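Local coordinates for ANGPTL4 C-terminal chain (PDB 6U1U), which is the C-terminal fibrinogen-like domain of a secreted protein that mediates inactivation of lipoprotein lipase and restrains endothelial proliferation and migration, at residues A[41-46]-A[211-216]; A[45-50]-A[68-73]. All blocks are in the same frame, centred on the assembly; numbering follows the deposited sequence.

Contact 1. Residues A[41-46]-A[211-216]; sequences TVIQRR and MLIQPM
Ile-43 and Gln-44 both turn their backbone N-H toward Met-211 O, the mark of a classic beta bulge in an antiparallel pair of the fibrinogen-like domain's central sheet. The two bonds are unequal: Ile-43 N lies 2.8 Å from Met-211 O, while Gln-44 N makes a weak bond to it at 3.4 Å. Met-211 N bonds back to Gln-44 O. Before the bulge the pairing is regular, Thr-41 and Ile-213 exchanging two backbone bonds, and Thr-41 O also receives a CA-H...O contact from Leu-212 CA at 3.2 Å.

The apolar contacts fall on both faces. Val-42 and Leu-212 stand side by side, pointing the same way, and touch through Val-42 CG2 and Leu-212 CD2. On the face that carries Thr-41, Gln-44, Met-211 and Ile-213, Ile-43 has CG1 between the backbone N and the carbonyl carbon (chi1 72°), which sets CG1 against Met-211 CB at 3.7 Å and leaves CG2 to meet Ile-213 CG2. Helix 75-82 packs here, with Val-78 on Ile-43 and Ile-81 on Thr-41.

Gln-44 gives its amide end to Thr-209 and Asn-176, so Met-211 meets mainly its aliphatic part: Met-211 SD rests 3.9 Å from Gln-44 CB.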
ATOM      1  N   THR A  41       1.214   1.227 -11.935  1.00 17.00           N
ATOM      2  CA  THR A  41      -0.055   0.588 -11.571  1.00 17.56           C
ATOM      3  C   THR A  41      -0.529   1.135 -10.237  1.00 18.00           C
ATOM      4  O   THR A  41       0.227   1.107  -9.270  1.00 17.53           O
ATOM      5  CB  THR A  41       0.135  -0.910 -11.432  1.00 21.62           C
ATOM      6  OG1 THR A  41       0.653  -1.411 -12.675  1.00 23.09           O
ATOM      7  CG2 THR A  41      -1.239  -1.575 -11.063  1.00 21.21           C
ATOM      8  N   VAL A  42      -1.766   1.612 -10.172  1.00 17.44           N
ATOM      9  CA  VAL A  42      -2.272   2.126  -8.899  1.00 16.87           C
ATOM     10  C   VAL A  42      -2.723   0.925  -8.072  1.00 17.36           C
ATOM     11  O   VAL A  42      -3.572   0.152  -8.519  1.00 17.51           O
ATOM     12  CB  VAL A  42      -3.449   3.089  -9.111  1.00 18.41           C
ATOM     13  CG1 VAL A  42      -3.988   3.550  -7.730  1.00 20.69           C
ATOM     14  CG2 VAL A  42      -3.015   4.287  -9.993  1.00 22.44           C
ATOM     15  N   ILE A  43      -2.169   0.761  -6.863  1.00 16.21           N
ATOM     16  CA  ILE A  43      -2.540  -0.392  -6.047  1.00 15.96           C
ATOM     17  C   ILE A  43      -3.438  -0.031  -4.880  1.00 16.82           C
ATOM     18  O   ILE A  43      -4.004  -0.946  -4.251  1.00 17.26           O
ATOM     19  CB  ILE A  43      -1.299  -1.166  -5.559  1.00 16.19           C
ATOM     20  CG1 ILE A  43      -0.540  -0.391  -4.476  1.00 19.30           C
ATOM     21  CG2 ILE A  43      -0.407  -1.470  -6.758  1.00 17.45           C
ATOM     22  CD1 ILE A  43       0.598  -1.268  -3.783  1.00 18.43           C
ATOM     23  N   GLN A  44      -3.617   1.251  -4.595  1.00 16.61           N
ATOM     24  CA  GLN A  44      -4.468   1.669  -3.488  1.00 15.60           C
ATOM     25  C   GLN A  44      -4.828   3.118  -3.763  1.00 15.33           C
ATOM     26  O   GLN A  44      -3.966   3.885  -4.224  1.00 18.08           O
ATOM     27  CB  GLN A  44      -3.721   1.559  -2.157  1.00 16.32           C
ATOM     28  CG  GLN A  44      -4.631   1.836  -0.918  1.00 16.56           C
ATOM     29  CD  GLN A  44      -4.426   3.221  -0.283  1.00 17.15           C
ATOM     30  OE1 GLN A  44      -4.117   4.185  -0.968  1.00 18.57           O
ATOM     31  NE2 GLN A  44      -4.627   3.323   1.047  1.00 18.60           N
ATOM     32  N   ARG A  45      -6.076   3.490  -3.462  1.00 16.46           N
ATOM     33  CA  ARG A  45      -6.482   4.888  -3.616  1.00 18.12           C
ATOM     34  C   ARG A  45      -7.600   5.177  -2.629  1.00 20.15           C
ATOM     35  O   ARG A  45      -8.566   4.406  -2.545  1.00 20.48           O
ATOM     36  CB  ARG A  45      -6.955   5.149  -5.071  1.00 20.93           C
ATOM     37  CG  ARG A  45      -7.408   6.580  -5.332  1.00 24.53           C
ATOM     38  CD  ARG A  45      -7.509   6.832  -6.861  1.00 25.60           C
ATOM     39  NE  ARG A  45      -8.674   6.132  -7.377  1.00 29.31           N
ATOM     40  CZ  ARG A  45      -8.916   5.909  -8.672  1.00 30.43           C
ATOM     41  NH1 ARG A  45      -8.038   6.334  -9.599  1.00 29.64           N
ATOM     42  NH2 ARG A  45     -10.027   5.270  -9.026  1.00 23.88           N
ATOM     43  N   ARG A  46      -7.436   6.248  -1.845  1.00 20.23           N
ATOM     44  CA  ARG A  46      -8.442   6.663  -0.830  1.00 20.83           C
ATOM     45  C   ARG A  46      -8.600   8.183  -0.913  1.00 21.29           C
ATOM     46  O   ARG A  46      -7.573   8.862  -1.122  1.00 19.81           O
ATOM     47  CB  ARG A  46      -8.002   6.224   0.570  1.00 21.17           C
ATOM     48  CG  ARG A  46      -7.853   4.718   0.730  1.00 23.53           C
ATOM     49  CD  ARG A  46      -7.696   4.303   2.181  1.00 22.05           C
ATOM     50  NE  ARG A  46      -8.969   4.259   2.885  1.00 21.36           N
ATOM     51  CZ  ARG A  46      -9.109   3.939   4.166  1.00 23.89           C
ATOM     52  NH1 ARG A  46      -8.047   3.633   4.892  1.00 19.79           N
ATOM     53  NH2 ARG A  46     -10.309   3.927   4.719  1.00 20.19           N
ATOM     54  N   MET A 211      -1.166   4.763  -3.668  1.00 17.36           N
ATOM     55  CA  MET A 211       0.064   3.970  -3.751  1.00 16.18           C
ATOM     56  C   MET A 211       0.185   3.401  -5.159  1.00 17.95           C
ATOM     57  O   MET A 211      -0.811   2.905  -5.718  1.00 18.16           O
ATOM     58  CB  MET A 211       0.054   2.817  -2.727  1.00 17.86           C
ATOM     59  CG  MET A 211      -0.199   3.312  -1.305  1.00 18.53           C
ATOM     60  SD  MET A 211      -0.372   1.933  -0.145  1.00 21.41           S
ATOM     61  CE  MET A 211       1.335   1.422  -0.165  1.00 22.96           C
ATOM     62  N   LEU A 212       1.380   3.502  -5.744  1.00 16.85           N
ATOM     63  CA  LEU A 212       1.575   3.034  -7.108  1.00 16.73           C
ATOM     64  C   LEU A 212       2.838   2.193  -7.164  1.00 18.31           C
ATOM     65  O   LEU A 212       3.766   2.424  -6.401  1.00 20.65           O
ATOM     66  CB  LEU A 212       1.726   4.208  -8.087  1.00 17.49           C
ATOM     67  CG  LEU A 212       0.590   5.252  -7.987  1.00 19.22           C
ATOM     68  CD1 LEU A 212       1.039   6.375  -7.046  1.00 20.20           C
ATOM     69  CD2 LEU A 212       0.312   5.853  -9.388  1.00 21.11           C
ATOM     70  N   ILE A 213       2.882   1.258  -8.117  1.00 17.44           N
ATOM     71  CA  ILE A 213       4.054   0.400  -8.265  1.00 18.11           C
ATOM     72  C   ILE A 213       4.507   0.389  -9.716  1.00 21.37           C
ATOM     73  O   ILE A 213       3.699   0.489 -10.646  1.00 20.04           O
ATOM     74  CB  ILE A 213       3.761  -1.019  -7.733  1.00 19.76           C
ATOM     75  CG1 ILE A 213       5.065  -1.793  -7.543  1.00 26.46           C
ATOM     76  CG2 ILE A 213       2.794  -1.755  -8.620  1.00 22.53           C
ATOM     77  CD1 ILE A 213       5.095  -2.559  -6.228  1.00 28.99           C
ATOM     78  N   GLN A 214       5.827   0.279  -9.904  1.00 21.53           N
ATOM     79  CA  GLN A 214       6.430   0.186 -11.235  1.00 19.15           C
ATOM     80  C   GLN A 214       7.608  -0.760 -11.111  1.00 22.74           C
ATOM     81  O   GLN A 214       8.658  -0.380 -10.583  1.00 22.58           O
ATOM     82  CB  GLN A 214       6.886   1.546 -11.756  1.00 21.72           C
ATOM     83  CG  GLN A 214       7.499   1.492 -13.150  1.00 24.19           C
ATOM     84  CD  GLN A 214       8.024   2.845 -13.531  1.00 30.62           C
ATOM     85  OE1 GLN A 214       9.101   3.232 -13.081  1.00 29.58           O
ATOM     86  NE2 GLN A 214       7.242   3.615 -14.306  1.00 24.76           N
ATOM     87  N   PRO A 215       7.456  -2.011 -11.534  1.00 24.64           N
ATOM     88  CA  PRO A 215       8.595  -2.937 -11.509  1.00 26.18           C
ATOM     89  C   PRO A 215       9.736  -2.426 -12.368  1.00 27.86           C
ATOM     90  O   PRO A 215       9.518  -1.822 -13.430  1.00 27.37           O
ATOM     91  CB  PRO A 215       8.007  -4.236 -12.069  1.00 29.37           C
ATOM     92  CG  PRO A 215       6.541  -4.142 -11.739  1.00 30.63           C
ATOM     93  CD  PRO A 215       6.211  -2.687 -11.949  1.00 26.58           C
ATOM     94  N   MET A 216      10.947  -2.648 -11.830  1.00 29.48           N
ATOM     95  CA  MET A 216      12.320  -2.392 -12.301  1.00 36.38           C
ATOM     96  C   MET A 216      12.863  -1.031 -11.906  1.00 41.67           C
ATOM     97  O   MET A 216      13.282  -0.848 -10.752  1.00 41.48           O
ATOM     98  CB  MET A 216      12.430  -2.631 -13.787  1.00 41.69           C
ATOM     99  CG  MET A 216      12.453  -4.097 -14.059  1.00 39.43           C
ATOM    100  SD  MET A 216      12.907  -4.427 -15.779  1.00 72.76           S
ATOM    101  CE  MET A 216      14.627  -3.904 -15.815  1.00 47.83           C
TER

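Contact 2. Residues A[45-50]-A[68-73]; sequences RRHDGS and HGEFWL
Phe-71 lays its CE2 over one face of the Arg-45 guanidinium, off toward the rim, while Arg-45 NH2 lies at the edge of the phenyl ring; the two planes stand 75° apart. At the guanidinium edge, NE and NH2 grip Gly-69 O side-on, at 2.9 Å from Arg-45 NE and 3.0 Å from Arg-45 NH2, with the oxygen in the guanidinium plane. The bend at chi3 (73°) turns the group to this carbonyl. The His-47 ring carries Glu-70 CG over one face, a CH-pi contact 3.9 Å from its centroid, and has Asp-48 OD2 at its edge.

Beyond CG the extended Glu-70 chain carries its carboxylate into the turn. OE2 accepts three backbone N-H groups: His-47 N at 2.7 Å, on the anti lone pair, and Asp-48 N and Gly-49 N from above the carboxylate plane. OE1 bonds to Val-51 N and, through a water, to NH2 of Arg-46, whose NH1 bonds to Gly-177 O. Asp-48 OD1 stands only 3.3 Å from Glu-70 OE2, but these amides and its own bonds from Ser-50 N and OG probably offset the repulsion. An alanine in place of Glu-70 would probably leave the amides of His-47, Asp-48 and Gly-49 without their shared acceptor and the turn freer to move.

Arg-45 and Phe-71 form an antiparallel hydrogen-bonded pair where strand 38-46 ends; the chain then runs into an Asx turn, Asp-48 OD1 accepting Ser-50 N.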
ATOM      1  N   ARG A  45      -6.076   3.490  -3.462  1.00 16.46           N
ATOM      2  CA  ARG A  45      -6.482   4.888  -3.616  1.00 18.12           C
ATOM      3  C   ARG A  45      -7.600   5.177  -2.629  1.00 20.15           C
ATOM      4  O   ARG A  45      -8.566   4.406  -2.545  1.00 20.48           O
ATOM      5  CB  ARG A  45      -6.955   5.149  -5.071  1.00 20.93           C
ATOM      6  CG  ARG A  45      -7.408   6.580  -5.332  1.00 24.53           C
ATOM      7  CD  ARG A  45      -7.509   6.832  -6.861  1.00 25.60           C
ATOM      8  NE  ARG A  45      -8.674   6.132  -7.377  1.00 29.31           N
ATOM      9  CZ  ARG A  45      -8.916   5.909  -8.672  1.00 30.43           C
ATOM     10  NH1 ARG A  45      -8.038   6.334  -9.599  1.00 29.64           N
ATOM     11  NH2 ARG A  45     -10.027   5.270  -9.026  1.00 23.88           N
ATOM     12  N   ARG A  46      -7.436   6.248  -1.845  1.00 20.23           N
ATOM     13  CA  ARG A  46      -8.442   6.663  -0.830  1.00 20.83           C
ATOM     14  C   ARG A  46      -8.600   8.183  -0.913  1.00 21.29           C
ATOM     15  O   ARG A  46      -7.573   8.862  -1.122  1.00 19.81           O
ATOM     16  CB  ARG A  46      -8.002   6.224   0.570  1.00 21.17           C
ATOM     17  CG  ARG A  46      -7.853   4.718   0.730  1.00 23.53           C
ATOM     18  CD  ARG A  46      -7.696   4.303   2.181  1.00 22.05           C
ATOM     19  NE  ARG A  46      -8.969   4.259   2.885  1.00 21.36           N
ATOM     20  CZ  ARG A  46      -9.109   3.939   4.166  1.00 23.89           C
ATOM     21  NH1 ARG A  46      -8.047   3.633   4.892  1.00 19.79           N
ATOM     22  NH2 ARG A  46     -10.309   3.927   4.719  1.00 20.19           N
ATOM     23  N   HIS A  47      -9.823   8.698  -0.739  1.00 22.67           N
ATOM     24  CA  HIS A  47     -10.028  10.141  -0.868  1.00 23.62           C
ATOM     25  C   HIS A  47     -11.328  10.652  -0.255  1.00 25.30           C
ATOM     26  O   HIS A  47     -11.486  11.874  -0.132  1.00 27.68           O
ATOM     27  CB  HIS A  47      -9.999  10.595  -2.330  1.00 24.65           C
ATOM     28  CG  HIS A  47     -10.830   9.756  -3.238  1.00 26.76           C
ATOM     29  ND1 HIS A  47     -10.285   8.972  -4.230  1.00 30.55           N
ATOM     30  CD2 HIS A  47     -12.169   9.554  -3.291  1.00 26.52           C
ATOM     31  CE1 HIS A  47     -11.253   8.326  -4.860  1.00 27.85           C
ATOM     32  NE2 HIS A  47     -12.404   8.668  -4.312  1.00 27.63           N
ATOM     33  N   ASP A  48     -12.255   9.755   0.127  1.00 23.40           N
ATOM     34  CA  ASP A  48     -13.506  10.236   0.722  1.00 24.48           C
ATOM     35  C   ASP A  48     -14.142   9.312   1.766  1.00 27.18           C
ATOM     36  O   ASP A  48     -15.196   9.665   2.311  1.00 26.92           O
ATOM     37  CB  ASP A  48     -14.515  10.558  -0.415  1.00 25.93           C
ATOM     38  CG  ASP A  48     -14.971   9.320  -1.207  1.00 26.93           C
ATOM     39  OD1 ASP A  48     -14.573   8.184  -0.907  1.00 26.15           O
ATOM     40  OD2 ASP A  48     -15.738   9.506  -2.186  1.00 32.11           O
ATOM     41  N   GLY A  49     -13.566   8.152   2.073  1.00 24.63           N
ATOM     42  CA  GLY A  49     -14.175   7.283   3.047  1.00 25.83           C
ATOM     43  C   GLY A  49     -15.422   6.553   2.601  1.00 27.23           C
ATOM     44  O   GLY A  49     -16.154   6.027   3.455  1.00 28.41           O
ATOM     45  N   SER A  50     -15.672   6.474   1.298  1.00 24.92           N
ATOM     46  CA  SER A  50     -16.850   5.754   0.801  1.00 28.26           C
ATOM     47  C   SER A  50     -16.713   4.232   0.842  1.00 27.23           C
ATOM     48  O   SER A  50     -17.741   3.535   0.784  1.00 27.56           O
ATOM     49  CB  SER A  50     -17.137   6.185  -0.635  1.00 27.47           C
ATOM     50  OG  SER A  50     -16.001   5.971  -1.465  1.00 29.33           O
ATOM     51  N   HIS A  68     -13.458   2.772 -10.018  1.00 22.99           N
ATOM     52  CA  HIS A  68     -13.626   4.177 -10.387  1.00 26.33           C
ATOM     53  C   HIS A  68     -13.574   5.108  -9.179  1.00 28.96           C
ATOM     54  O   HIS A  68     -13.801   6.313  -9.337  1.00 27.38           O
ATOM     55  CB  HIS A  68     -14.962   4.365 -11.127  1.00 29.60           C
ATOM     56  CG  HIS A  68     -14.930   3.891 -12.546  1.00 33.78           C
ATOM     57  ND1 HIS A  68     -15.503   2.703 -12.948  1.00 37.36           N
ATOM     58  CD2 HIS A  68     -14.380   4.438 -13.657  1.00 36.22           C
ATOM     59  CE1 HIS A  68     -15.308   2.539 -14.246  1.00 34.60           C
ATOM     60  NE2 HIS A  68     -14.620   3.572 -14.698  1.00 36.14           N
ATOM     61  N   GLY A  69     -13.294   4.583  -7.978  1.00 24.28           N
ATOM     62  CA  GLY A  69     -13.296   5.367  -6.752  1.00 24.93           C
ATOM     63  C   GLY A  69     -12.178   4.910  -5.814  1.00 20.33           C
ATOM     64  O   GLY A  69     -11.038   4.774  -6.269  1.00 22.46           O
ATOM     65  N   GLU A  70     -12.472   4.641  -4.534  1.00 22.01           N
ATOM     66  CA  GLU A  70     -11.462   4.129  -3.597  1.00 20.48           C
ATOM     67  C   GLU A  70     -11.336   2.611  -3.724  1.00 20.90           C
ATOM     68  O   GLU A  70     -12.347   1.906  -3.876  1.00 20.26           O
ATOM     69  CB  GLU A  70     -11.846   4.443  -2.153  1.00 19.75           C
ATOM     70  CG  GLU A  70     -12.100   5.925  -1.846  1.00 20.82           C
ATOM     71  CD  GLU A  70     -12.338   6.110  -0.364  1.00 22.64           C
ATOM     72  OE1 GLU A  70     -13.132   5.314   0.203  1.00 24.02           O
ATOM     73  OE2 GLU A  70     -11.688   7.003   0.250  1.00 24.98           O
ATOM     74  N   PHE A  71     -10.103   2.093  -3.615  1.00 19.47           N
ATOM     75  CA  PHE A  71      -9.959   0.655  -3.791  1.00 17.34           C
ATOM     76  C   PHE A  71      -8.619   0.180  -3.263  1.00 18.32           C
ATOM     77  O   PHE A  71      -7.675   0.962  -3.045  1.00 17.32           O
ATOM     78  CB  PHE A  71     -10.103   0.255  -5.276  1.00 17.57           C
ATOM     79  CG  PHE A  71      -8.971   0.792  -6.173  1.00 18.28           C
ATOM     80  CD1 PHE A  71      -7.756   0.126  -6.261  1.00 16.99           C
ATOM     81  CD2 PHE A  71      -9.156   1.950  -6.913  1.00 20.38           C
ATOM     82  CE1 PHE A  71      -6.722   0.604  -7.050  1.00 17.71           C
ATOM     83  CE2 PHE A  71      -8.149   2.434  -7.735  1.00 19.72           C
ATOM     84  CZ  PHE A  71      -6.933   1.792  -7.796  1.00 19.27           C
ATOM     85  N   TRP A  72      -8.538  -1.141  -3.119  1.00 15.61           N
ATOM     86  CA  TRP A  72      -7.313  -1.881  -2.858  1.00 16.28           C
ATOM     87  C   TRP A  72      -7.199  -2.914  -3.978  1.00 17.70           C
ATOM     88  O   TRP A  72      -8.123  -3.709  -4.147  1.00 17.99           O
ATOM     89  CB  TRP A  72      -7.407  -2.571  -1.481  1.00 16.67           C
ATOM     90  CG  TRP A  72      -6.254  -3.475  -1.169  1.00 16.63           C
ATOM     91  CD1 TRP A  72      -6.246  -4.843  -1.151  1.00 16.21           C
ATOM     92  CD2 TRP A  72      -4.937  -3.055  -0.794  1.00 16.38           C
ATOM     93  NE1 TRP A  72      -4.969  -5.298  -0.830  1.00 15.94           N
ATOM     94  CE2 TRP A  72      -4.168  -4.215  -0.583  1.00 17.65           C
ATOM     95  CE3 TRP A  72      -4.329  -1.790  -0.624  1.00 16.01           C
ATOM     96  CZ2 TRP A  72      -2.813  -4.159  -0.186  1.00 18.23           C
ATOM     97  CZ3 TRP A  72      -3.008  -1.724  -0.236  1.00 16.27           C
ATOM     98  CH2 TRP A  72      -2.253  -2.907  -0.023  1.00 18.34           C
ATOM     99  N   LEU A  73      -6.113  -2.873  -4.775  1.00 15.67           N
ATOM    100  CA  LEU A  73      -6.049  -3.747  -5.963  1.00 16.20           C
ATOM    101  C   LEU A  73      -6.030  -5.223  -5.569  1.00 19.87           C
ATOM    102  O   LEU A  73      -6.703  -6.058  -6.202  1.00 17.58           O
ATOM    103  CB  LEU A  73      -4.818  -3.412  -6.800  1.00 16.03           C
ATOM    104  CG  LEU A  73      -4.496  -4.326  -7.994  1.00 15.96           C
ATOM    105  CD1 LEU A  73      -5.717  -4.326  -8.959  1.00 16.58           C
ATOM    106  CD2 LEU A  73      -3.250  -3.869  -8.717  1.00 18.41           C
TER
HETATM  107  O   HOH W   1     -12.220   4.654   2.637  1.00 24.85           O
HETATM  108  O   HOH W   2     -15.381   4.981  -3.900  1.00 24.53           O

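Strand 38-46 serves both contacts, pairing with 208-215 along one edge and, along the other, with 71-72 beside its 28-35 pairing, so contact 1 and contact 2 are neighbours in one antiparallel sheet with centres about 13 Å apart. The bulge of contact 1 lies just before the Arg-45 to Phe-71 pairing of contact 2. Between them, Ile-43 O is 2.9 Å from Leu-73 N, a probable hydrogen bond, Val-42 CG1 packs on Phe-71 CZ at 3.4 Å, and Gln-44 CG meets Trp-72 CE3 at 3.6 Å. Bound palmitic acid is nearer contact 1: it lies about 5 Å from the Met-211 side chain, against about 13 Å from that of Arg-46.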